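PDB 4A9V: PHOX, which hydrolyses phosphate monoesters as an alkaline phosphatase, using a complex iron-calcium cofactor held by a beta-propeller. Local coordinates for residues Trp186-Thr197 / Leu243-Pro254; Lys112-Ser120 / Leu173-Asn181. All blocks are in the same frame, centred on the assembly; numbering follows the deposited sequence.

Interaction 1. Residues Trp186-Thr197 / Leu243-Pro254; sequences WGTYLTCEENFT and LNRHGWVVEIDP. With FEO (mu-oxo-diiron), chain S.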
loop_
_atom_site.group_PDB
_atom_site.type_symbol
_atom_site.label_atom_id
_atom_site.label_comp_id
_atom_site.label_asym_id
_atom_site.label_seq_id
_atom_site.Cartn_x
_atom_site.Cartn_y
_atom_site.Cartn_z
ATOM N N TRP A 186 -10.781 3.187 16.040
ATOM C CA TRP A 186 -10.341 3.160 17.436
ATOM C C TRP A 186 -8.923 3.656 17.593
ATOM O O TRP A 186 -8.285 3.414 18.618
ATOM C CB TRP A 186 -10.510 1.763 18.046
ATOM C CG TRP A 186 -9.890 0.641 17.250
ATOM C CD1 TRP A 186 -8.640 0.058 17.438
ATOM C CD2 TRP A 186 -10.507 -0.106 16.151
ATOM N NE1 TRP A 186 -8.429 -0.936 16.518
ATOM C CE2 TRP A 186 -9.520 -1.089 15.720
ATOM C CE3 TRP A 186 -11.732 -0.060 15.510
ATOM C CZ2 TRP A 186 -9.739 -1.912 14.626
ATOM C CZ3 TRP A 186 -11.952 -0.913 14.431
ATOM C CH2 TRP A 186 -10.984 -1.822 14.008
ATOM N N GLY A 187 -8.484 4.502 16.666
ATOM C CA GLY A 187 -7.288 5.314 16.873
ATOM C C GLY A 187 -5.978 4.588 16.639
ATOM O O GLY A 187 -4.947 4.983 17.174
ATOM N N THR A 188 -5.997 3.580 15.772
ATOM C CA THR A 188 -4.783 2.865 15.436
ATOM C C THR A 188 -4.521 2.834 13.932
ATOM O O THR A 188 -5.379 3.176 13.111
ATOM C CB THR A 188 -4.775 1.435 15.998
ATOM O OG1 THR A 188 -5.793 0.668 15.351
ATOM C CG2 THR A 188 -4.973 1.431 17.517
ATOM N N TYR A 189 -3.281 2.486 13.610
ATOM C CA TYR A 189 -2.778 2.476 12.249
ATOM C C TYR A 189 -2.514 1.032 11.835
ATOM O O TYR A 189 -1.942 0.257 12.610
ATOM C CB TYR A 189 -1.463 3.260 12.206
ATOM C CG TYR A 189 -0.837 3.367 10.836
ATOM C CD1 TYR A 189 -1.452 4.103 9.844
ATOM C CD2 TYR A 189 0.409 2.808 10.561
ATOM C CE1 TYR A 189 -0.878 4.246 8.596
ATOM C CE2 TYR A 189 0.996 2.948 9.311
ATOM C CZ TYR A 189 0.355 3.691 8.343
ATOM O OH TYR A 189 0.903 3.881 7.095
ATOM N N LEU A 190 -2.911 0.676 10.617
ATOM C CA LEU A 190 -2.557 -0.614 10.041
ATOM C C LEU A 190 -1.519 -0.414 8.951
ATOM O O LEU A 190 -1.678 0.446 8.074
ATOM C CB LEU A 190 -3.797 -1.297 9.451
ATOM C CG LEU A 190 -4.983 -1.487 10.404
ATOM C CD1 LEU A 190 -6.126 -2.211 9.707
ATOM C CD2 LEU A 190 -4.589 -2.205 11.687
ATOM N N THR A 191 -0.440 -1.180 9.045
ATOM C CA THR A 191 0.576 -1.198 8.018
ATOM C C THR A 191 0.649 -2.593 7.400
ATOM O O THR A 191 0.455 -3.600 8.076
ATOM C CB THR A 191 1.950 -0.731 8.549
ATOM O OG1 THR A 191 2.844 -0.593 7.444
ATOM C CG2 THR A 191 2.548 -1.703 9.548
ATOM N N CYS A 192 0.888 -2.641 6.097
ATOM C CA CYS A 192 0.697 -3.846 5.307
ATOM C C CYS A 192 2.023 -4.317 4.726
ATOM O O CYS A 192 2.682 -3.579 3.997
ATOM C CB CYS A 192 -0.267 -3.540 4.170
ATOM S SG CYS A 192 -1.951 -3.286 4.746
ATOM N N GLU A 193 2.408 -5.551 5.037
ATOM C CA GLU A 193 3.629 -6.155 4.507
ATOM C C GLU A 193 3.326 -6.779 3.152
ATOM O O GLU A 193 2.502 -7.686 3.055
ATOM C CB GLU A 193 4.145 -7.218 5.485
ATOM C CG GLU A 193 4.553 -6.617 6.817
ATOM C CD GLU A 193 4.775 -7.618 7.943
ATOM O OE1 GLU A 193 4.480 -8.827 7.802
ATOM O OE2 GLU A 193 5.265 -7.168 9.006
ATOM N N GLU A 194 3.982 -6.274 2.109
ATOM C CA GLU A 194 3.671 -6.659 0.727
ATOM C C GLU A 194 4.753 -7.604 0.177
ATOM O O GLU A 194 4.658 -8.809 0.373
ATOM C CB GLU A 194 3.468 -5.417 -0.164
ATOM C CG GLU A 194 3.063 -5.750 -1.595
ATOM C CD GLU A 194 3.165 -4.568 -2.531
ATOM O OE1 GLU A 194 4.026 -3.691 -2.297
ATOM O OE2 GLU A 194 2.437 -4.564 -3.542
ATOM N N ASN A 195 5.828 -7.076 -0.404
ATOM C CA ASN A 195 6.825 -7.919 -1.079
ATOM C C ASN A 195 7.890 -8.451 -0.122
ATOM O O ASN A 195 9.099 -8.437 -0.403
ATOM C CB ASN A 195 7.449 -7.163 -2.241
ATOM C CG ASN A 195 6.469 -6.969 -3.377
ATOM O OD1 ASN A 195 5.869 -7.935 -3.852
ATOM N ND2 ASN A 195 6.219 -5.725 -3.743
ATOM N N PHE A 196 7.417 -9.011 0.982
ATOM C CA PHE A 196 8.301 -9.494 2.031
ATOM C C PHE A 196 9.183 -10.642 1.551
ATOM O O PHE A 196 10.312 -10.795 2.003
ATOM C CB PHE A 196 7.502 -9.912 3.273
ATOM C CG PHE A 196 6.657 -11.140 3.075
ATOM C CD1 PHE A 196 5.390 -11.062 2.524
ATOM C CD2 PHE A 196 7.115 -12.373 3.494
ATOM C CE1 PHE A 196 4.630 -12.203 2.340
ATOM C CE2 PHE A 196 6.363 -13.514 3.306
ATOM C CZ PHE A 196 5.112 -13.432 2.743
ATOM N N THR A 197 8.658 -11.455 0.641
ATOM C CA THR A 197 9.374 -12.627 0.153
ATOM C C THR A 197 10.650 -12.252 -0.585
ATOM O O THR A 197 11.591 -13.043 -0.619
ATOM C CB THR A 197 8.483 -13.468 -0.778
ATOM O OG1 THR A 197 7.950 -12.628 -1.804
ATOM C CG2 THR A 197 7.332 -14.092 -0.013
ATOM N N LEU A 243 9.896 -17.068 7.034
ATOM C CA LEU A 243 9.036 -16.645 5.924
ATOM C C LEU A 243 7.573 -16.512 6.355
ATOM O O LEU A 243 6.810 -15.760 5.747
ATOM C CB LEU A 243 9.159 -17.648 4.772
ATOM C CG LEU A 243 8.698 -17.136 3.405
ATOM C CD1 LEU A 243 9.690 -16.131 2.842
ATOM C CD2 LEU A 243 8.480 -18.280 2.429
ATOM N N ASN A 244 7.161 -17.297 7.346
ATOM C CA ASN A 244 5.768 -17.313 7.777
ATOM C C ASN A 244 5.417 -16.171 8.719
ATOM O O ASN A 244 4.239 -15.901 8.954
ATOM C CB ASN A 244 5.435 -18.639 8.449
ATOM C CG ASN A 244 5.586 -19.809 7.518
ATOM O OD1 ASN A 244 5.388 -19.681 6.315
ATOM N ND2 ASN A 244 5.964 -20.955 8.066
ATOM N N ARG A 245 6.436 -15.500 9.248
ATOM C CA ARG A 245 6.264 -14.489 10.284
ATOM C C ARG A 245 6.217 -13.073 9.692
ATOM O O ARG A 245 6.186 -12.085 10.430
ATOM C CB ARG A 245 7.367 -14.643 11.330
ATOM C CG ARG A 245 7.185 -15.914 12.162
ATOM C CD ARG A 245 8.483 -16.607 12.526
ATOM N NE ARG A 245 9.402 -15.751 13.273
ATOM C CZ ARG A 245 9.312 -15.517 14.575
ATOM N NH1 ARG A 245 8.362 -16.091 15.297
ATOM N NH2 ARG A 245 10.179 -14.702 15.157
ATOM N N HIS A 246 6.065 -13.013 8.371
ATOM C CA HIS A 246 5.916 -11.782 7.606
ATOM C C HIS A 246 4.896 -12.015 6.521
ATOM O O HIS A 246 4.540 -13.161 6.216
ATOM C CB HIS A 246 7.264 -11.358 7.018
ATOM C CG HIS A 246 8.334 -11.194 8.054
ATOM N ND1 HIS A 246 8.433 -10.081 8.821
ATOM C CD2 HIS A 246 9.232 -12.117 8.574
ATOM C CE1 HIS A 246 9.380 -10.283 9.758
ATOM N NE2 HIS A 246 9.858 -11.530 9.617
ATOM N N GLY A 247 4.369 -10.923 5.970
ATOM C CA GLY A 247 3.211 -10.976 5.082
ATOM C C GLY A 247 1.885 -10.754 5.798
ATOM O O GLY A 247 0.846 -11.248 5.352
ATOM N N TRP A 248 1.913 -9.955 6.862
ATOM C CA TRP A 248 0.737 -9.705 7.697
ATOM C C TRP A 248 0.399 -8.238 7.731
ATOM O O TRP A 248 1.207 -7.378 7.354
ATOM C CB TRP A 248 1.008 -10.198 9.118
ATOM C CG TRP A 248 1.423 -11.647 9.189
ATOM C CD1 TRP A 248 2.709 -12.150 9.335
ATOM C CD2 TRP A 248 0.553 -12.822 9.129
ATOM N NE1 TRP A 248 2.695 -13.525 9.363
ATOM C CE2 TRP A 248 1.419 -13.982 9.269
ATOM C CE3 TRP A 248 -0.816 -13.015 9.002
ATOM C CZ2 TRP A 248 0.910 -15.264 9.336
ATOM C CZ3 TRP A 248 -1.314 -14.317 9.023
ATOM C CH2 TRP A 248 -0.470 -15.416 9.206
ATOM N N VAL A 249 -0.817 -7.950 8.172
ATOM C CA VAL A 249 -1.221 -6.616 8.579
ATOM C C VAL A 249 -0.800 -6.415 10.030
ATOM O O VAL A 249 -1.039 -7.268 10.883
ATOM C CB VAL A 249 -2.740 -6.447 8.436
ATOM C CG1 VAL A 249 -3.161 -5.052 8.867
ATOM C CG2 VAL A 249 -3.160 -6.700 6.997
ATOM N N VAL A 250 -0.153 -5.287 10.286
ATOM C CA VAL A 250 0.416 -4.982 11.589
ATOM C C VAL A 250 -0.258 -3.732 12.152
ATOM O O VAL A 250 -0.379 -2.720 11.466
ATOM C CB VAL A 250 1.936 -4.743 11.463
ATOM C CG1 VAL A 250 2.547 -4.464 12.825
ATOM C CG2 VAL A 250 2.609 -5.934 10.806
ATOM N N GLU A 251 -0.739 -3.817 13.389
ATOM C CA GLU A 251 -1.462 -2.731 14.034
ATOM C C GLU A 251 -0.537 -1.982 14.999
ATOM O O GLU A 251 0.152 -2.586 15.834
ATOM C CB GLU A 251 -2.680 -3.285 14.776
ATOM C CG GLU A 251 -3.583 -2.201 15.343
ATOM C CD GLU A 251 -4.900 -2.712 15.903
ATOM O OE1 GLU A 251 -5.066 -3.944 16.038
ATOM O OE2 GLU A 251 -5.731 -1.868 16.302
ATOM N N ILE A 252 -0.510 -0.662 14.831
ATOM C CA ILE A 252 0.347 0.254 15.576
ATOM C C ILE A 252 -0.514 1.319 16.252
ATOM O O ILE A 252 -1.409 1.884 15.631
ATOM C CB ILE A 252 1.340 0.946 14.609
ATOM C CG1 ILE A 252 2.323 -0.074 14.020
ATOM C CG2 ILE A 252 2.082 2.094 15.286
ATOM C CD1 ILE A 252 3.026 0.388 12.757
ATOM N N ASP A 253 -0.197 1.619 17.510
ATOM C CA ASP A 253 -0.826 2.728 18.213
ATOM C C ASP A 253 0.088 3.949 18.175
ATOM O O ASP A 253 1.059 4.013 18.922
ATOM C CB ASP A 253 -1.109 2.338 19.663
ATOM C CG ASP A 253 -1.821 3.433 20.437
ATOM O OD1 ASP A 253 -2.018 4.537 19.881
ATOM O OD2 ASP A 253 -2.156 3.204 21.624
ATOM N N PRO A 254 -0.204 4.912 17.290
ATOM C CA PRO A 254 0.719 6.036 17.161
ATOM C C PRO A 254 0.739 6.938 18.394
ATOM O O PRO A 254 1.663 7.729 18.559
ATOM C CB PRO A 254 0.180 6.794 15.945
ATOM C CG PRO A 254 -1.279 6.476 15.923
ATOM C CD PRO A 254 -1.391 5.065 16.427
HETATM FE FE1 FEO S . 3.997 -1.685 -2.677
HETATM FE FE2 FEO S . 1.636 -3.119 -4.783
HETATM O O FEO S . 2.828 -1.700 -4.240
HETATM O O HOH W 1 -4.621 5.475 19.820
HETATM O O HOH W 2 4.107 0.429 -3.105
HETATM O O HOH W 3 5.508 -2.013 -4.339
#
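W186 and T188 converge on one carboxylate oxygen, OE2 of E251. NE1 of W186 lies 2.9 Å from OE2 of E251, which sits in the ring plane, and T188 OG1 donates to the same OE2 from the anti side at 2.7 Å. Strand 189-193 pairs antiparallel with strand 249-252: Y189 and T191 form the hydrogen-bonded pairs with I252 and V250, and CG2 of T191 lies 3.6 Å from CB of V250. On the other face L190 packs its CB on CG1 of V249 and its CD2 against CB of E251. E193 sets its CG beside its backbone N (chi1 -64°), and the extended chain brings OE1 to the N-H of W248 at 3.0 Å, with a weak second bond from G247 N. Next to it, E194 bridges both irons through its two oxygens. The F196 ring receives CA of G247 over one face, 3.7 Å from its centroid. Putting an alanine at F196 would probably leave G247 without its CH-pi partner and open a gap beside H246. Both glutamates are buried: OE2 of E193 meets the T175 hydroxyl and K263, OE1 of E251 meets R264, which probably favours their ionised form.

Interaction 2. Residues Lys112-Ser120 / Leu173-Asn181; sequences KALACEGVS and LGTFQNCAN. With FEO (mu-oxo-diiron), chain S.
T175 turns its carbonyl O toward CA of G118, a long CA-H...O contact of 3.5 Å, while its hydroxyl receives ND2 of N178 and also bonds E193. F176 follows, its CB 3.3 Å from OE1 of E117. With CG between the backbone N and the carbonyl carbon (chi1 52°), its ring leads away from the 112-120 segment, and CD2 of F176 is the ring atom that still touches CD2 of L114, at 4.0 Å; these two side chains run side by side in the same direction. The carboxylate of E117 and the ring are steeply inclined to each other, their planes 66° apart.

Q177 contributes the hydrogen bond that joins the segments directly: its backbone N donates to OE1 of E117 at 3.0 Å, meeting this oxygen on the anti side, 26° out of the carboxylate plane. The side chain of Q177 bends at chi2, and a water donates to both its OE1 and OE2 of E117. The glutamate is therefore gripped at both oxygens, once by the main chain and once through solvent.

N178 lays its amide against G118, with OD1 3.2 Å from the glycine CA. Beyond this packing, SG of C179 binds FE1 of the mu-oxo-diiron unit at 2.5 Å. The loop into strand 178-183 thus packs against the connection between helix 107-115 and strand 118-127, through E117 and G118, and in this beta-propeller enzyme it leads straight to the cysteine ligand of the diiron site.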
loop_
_atom_site.group_PDB
_atom_site.type_symbol
_atom_site.label_atom_id
_atom_site.label_comp_id
_atom_site.label_asym_id
_atom_site.label_seq_id
_atom_site.Cartn_x
_atom_site.Cartn_y
_atom_site.Cartn_z
ATOM N N LYS A 112 21.413 -1.642 8.149
ATOM C CA LYS A 112 21.097 -0.312 7.649
ATOM C C LYS A 112 19.918 -0.340 6.664
ATOM O O LYS A 112 19.056 0.532 6.700
ATOM C CB LYS A 112 22.335 0.285 6.988
ATOM C CG LYS A 112 22.178 1.689 6.454
ATOM C CD LYS A 112 23.532 2.262 6.078
ATOM C CE LYS A 112 23.397 3.468 5.176
ATOM N NZ LYS A 112 24.716 4.090 4.878
ATOM N N ALA A 113 19.858 -1.361 5.810
ATOM C CA ALA A 113 18.718 -1.539 4.902
ATOM C C ALA A 113 17.440 -1.822 5.687
ATOM O O ALA A 113 16.401 -1.225 5.418
ATOM C CB ALA A 113 19.001 -2.652 3.898
ATOM N N LEU A 114 17.509 -2.720 6.658
ATOM C CA LEU A 114 16.339 -3.018 7.481
ATOM C C LEU A 114 15.868 -1.779 8.253
ATOM O O LEU A 114 14.664 -1.573 8.444
ATOM C CB LEU A 114 16.671 -4.153 8.451
ATOM C CG LEU A 114 16.573 -5.546 7.827
ATOM C CD1 LEU A 114 17.428 -6.542 8.588
ATOM C CD2 LEU A 114 15.135 -6.026 7.776
ATOM N N ALA A 115 16.816 -0.917 8.620
ATOM C CA ALA A 115 16.513 0.316 9.333
ATOM C C ALA A 115 15.698 1.285 8.480
ATOM O O ALA A 115 14.991 2.140 9.008
ATOM C CB ALA A 115 17.799 0.978 9.789
ATOM N N CYS A 116 15.874 1.211 7.165
ATOM C CA CYS A 116 15.161 2.080 6.239
ATOM C C CYS A 116 13.680 1.769 6.128
ATOM O O CYS A 116 12.950 2.570 5.555
ATOM C CB CYS A 116 15.755 1.948 4.842
ATOM S SG CYS A 116 17.356 2.735 4.585
ATOM N N GLU A 117 13.295 0.538 6.459
ATOM C CA GLU A 117 11.948 0.049 6.192
ATOM C C GLU A 117 11.143 0.018 7.477
ATOM O O GLU A 117 11.702 0.066 8.570
ATOM C CB GLU A 117 12.014 -1.338 5.558
ATOM C CG GLU A 117 12.905 -1.346 4.319
ATOM C CD GLU A 117 12.895 -2.621 3.507
ATOM O OE1 GLU A 117 12.047 -3.504 3.717
ATOM O OE2 GLU A 117 13.803 -2.741 2.652
ATOM N N GLY A 118 9.826 -0.049 7.333
ATOM C CA GLY A 118 8.932 -0.098 8.481
ATOM C C GLY A 118 7.965 1.065 8.445
ATOM O O GLY A 118 7.308 1.303 7.426
ATOM N N VAL A 119 7.874 1.776 9.564
ATOM C CA VAL A 119 6.975 2.908 9.712
ATOM C C VAL A 119 7.733 4.038 10.401
ATOM O O VAL A 119 8.578 3.810 11.272
ATOM C CB VAL A 119 5.705 2.514 10.503
ATOM C CG1 VAL A 119 4.813 3.717 10.766
ATOM C CG2 VAL A 119 4.930 1.440 9.748
ATOM N N SER A 120 7.426 5.262 9.988
ATOM C CA SER A 120 7.847 6.463 10.705
ATOM C C SER A 120 6.601 7.165 11.236
ATOM O O SER A 120 5.724 7.538 10.462
ATOM C CB SER A 120 8.576 7.406 9.750
ATOM O OG SER A 120 9.734 6.814 9.212
ATOM N N LEU A 173 10.923 -10.218 14.960
ATOM C CA LEU A 173 11.704 -9.031 14.654
ATOM C C LEU A 173 11.229 -8.421 13.346
ATOM O O LEU A 173 11.328 -9.022 12.272
ATOM C CB LEU A 173 13.189 -9.354 14.569
ATOM C CG LEU A 173 13.831 -9.852 15.863
ATOM C CD1 LEU A 173 15.318 -10.056 15.649
ATOM C CD2 LEU A 173 13.570 -8.897 17.017
ATOM N N GLY A 174 10.747 -7.194 13.449
ATOM C CA GLY A 174 10.585 -6.347 12.287
ATOM C C GLY A 174 9.239 -6.405 11.612
ATOM O O GLY A 174 8.534 -7.423 11.631
ATOM N N THR A 175 8.909 -5.276 10.999
ATOM C CA THR A 175 8.014 -5.205 9.870
ATOM C C THR A 175 8.765 -4.456 8.776
ATOM O O THR A 175 9.547 -3.544 9.071
ATOM C CB THR A 175 6.697 -4.499 10.274
ATOM O OG1 THR A 175 5.770 -4.525 9.194
ATOM C CG2 THR A 175 6.921 -3.059 10.699
ATOM N N PHE A 176 8.706 -4.987 7.559
ATOM C CA PHE A 176 9.461 -4.433 6.450
ATOM C C PHE A 176 8.679 -4.660 5.156
ATOM O O PHE A 176 7.623 -5.291 5.172
ATOM C CB PHE A 176 10.895 -5.013 6.390
ATOM C CG PHE A 176 10.963 -6.526 6.415
ATOM C CD1 PHE A 176 10.743 -7.264 5.259
ATOM C CD2 PHE A 176 11.286 -7.206 7.576
ATOM C CE1 PHE A 176 10.781 -8.645 5.280
ATOM C CE2 PHE A 176 11.366 -8.588 7.593
ATOM C CZ PHE A 176 11.072 -9.308 6.454
ATOM N N GLN A 177 9.108 -4.017 4.077
ATOM C CA GLN A 177 8.358 -4.036 2.820
ATOM C C GLN A 177 6.921 -3.567 3.066
ATOM O O GLN A 177 5.967 -3.988 2.408
ATOM C CB GLN A 177 8.444 -5.398 2.123
ATOM C CG GLN A 177 9.844 -5.719 1.609
ATOM C CD GLN A 177 10.258 -5.011 0.318
ATOM O OE1 GLN A 177 11.417 -5.111 -0.091
ATOM N NE2 GLN A 177 9.301 -4.469 -0.413
ATOM N N ASN A 178 6.831 -2.510 3.860
ATOM C CA ASN A 178 5.569 -1.876 4.230
ATOM C C ASN A 178 5.038 -1.003 3.107
ATOM O O ASN A 178 5.628 0.024 2.772
ATOM C CB ASN A 178 5.759 -1.020 5.473
ATOM C CG ASN A 178 6.280 -1.820 6.623
ATOM O OD1 ASN A 178 7.451 -2.202 6.637
ATOM N ND2 ASN A 178 5.370 -2.241 7.492
ATOM N N CYS A 179 3.939 -1.450 2.514
ATOM C CA CYS A 179 3.401 -0.881 1.297
ATOM C C CYS A 179 2.390 0.201 1.662
ATOM O O CYS A 179 2.763 1.357 1.859
ATOM C CB CYS A 179 2.802 -2.005 0.454
ATOM S SG CYS A 179 2.122 -1.460 -1.109
ATOM N N ALA A 180 1.134 -0.164 1.870
ATOM C CA ALA A 180 0.155 0.847 2.243
ATOM C C ALA A 180 -0.576 0.473 3.542
ATOM O O ALA A 180 -0.000 -0.206 4.413
ATOM C CB ALA A 180 -0.785 1.151 1.073
ATOM N N ASN A 181 -1.728 1.104 3.765
ATOM C CA ASN A 181 -2.138 1.467 5.105
ATOM C C ASN A 181 -3.624 1.251 5.344
ATOM O O ASN A 181 -4.420 1.157 4.407
ATOM C CB ASN A 181 -1.798 2.943 5.362
ATOM C CG ASN A 181 -2.545 3.884 4.433
ATOM O OD1 ASN A 181 -2.490 3.743 3.203
ATOM N ND2 ASN A 181 -3.313 4.794 5.010
HETATM FE FE1 FEO S . 3.997 -1.685 -2.677
HETATM FE FE2 FEO S . 1.636 -3.119 -4.783
HETATM O O FEO S . 2.828 -1.700 -4.240
HETATM O O HOH W 4 13.894 -4.780 1.016
HETATM O O HOH W 2 4.107 0.429 -3.105
HETATM O O HOH W 3 5.508 -2.013 -4.339
#

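The centres of the two interactions lie 10 Å apart, and they come in series along the chain, interaction 2 closing before interaction 1 opens. Strands 178-183 and 189-193 follow one another and are antiparallel neighbours in a mixed sheet, in which 249-252 flanks 189-193 on its other side. A backbone bond between C192 and C179 and a probable hydrogen bond from T175 to E193 tie the contacts together. Interaction 2 also links this sheet to the one containing strand 118-127, whose V119 touches T191. C179, in strand 178-183, and E194, just after strand 189-193, both bind FE1, and E194 also binds FE2, so each contact supplies a ligand to the diiron part of the cofactor.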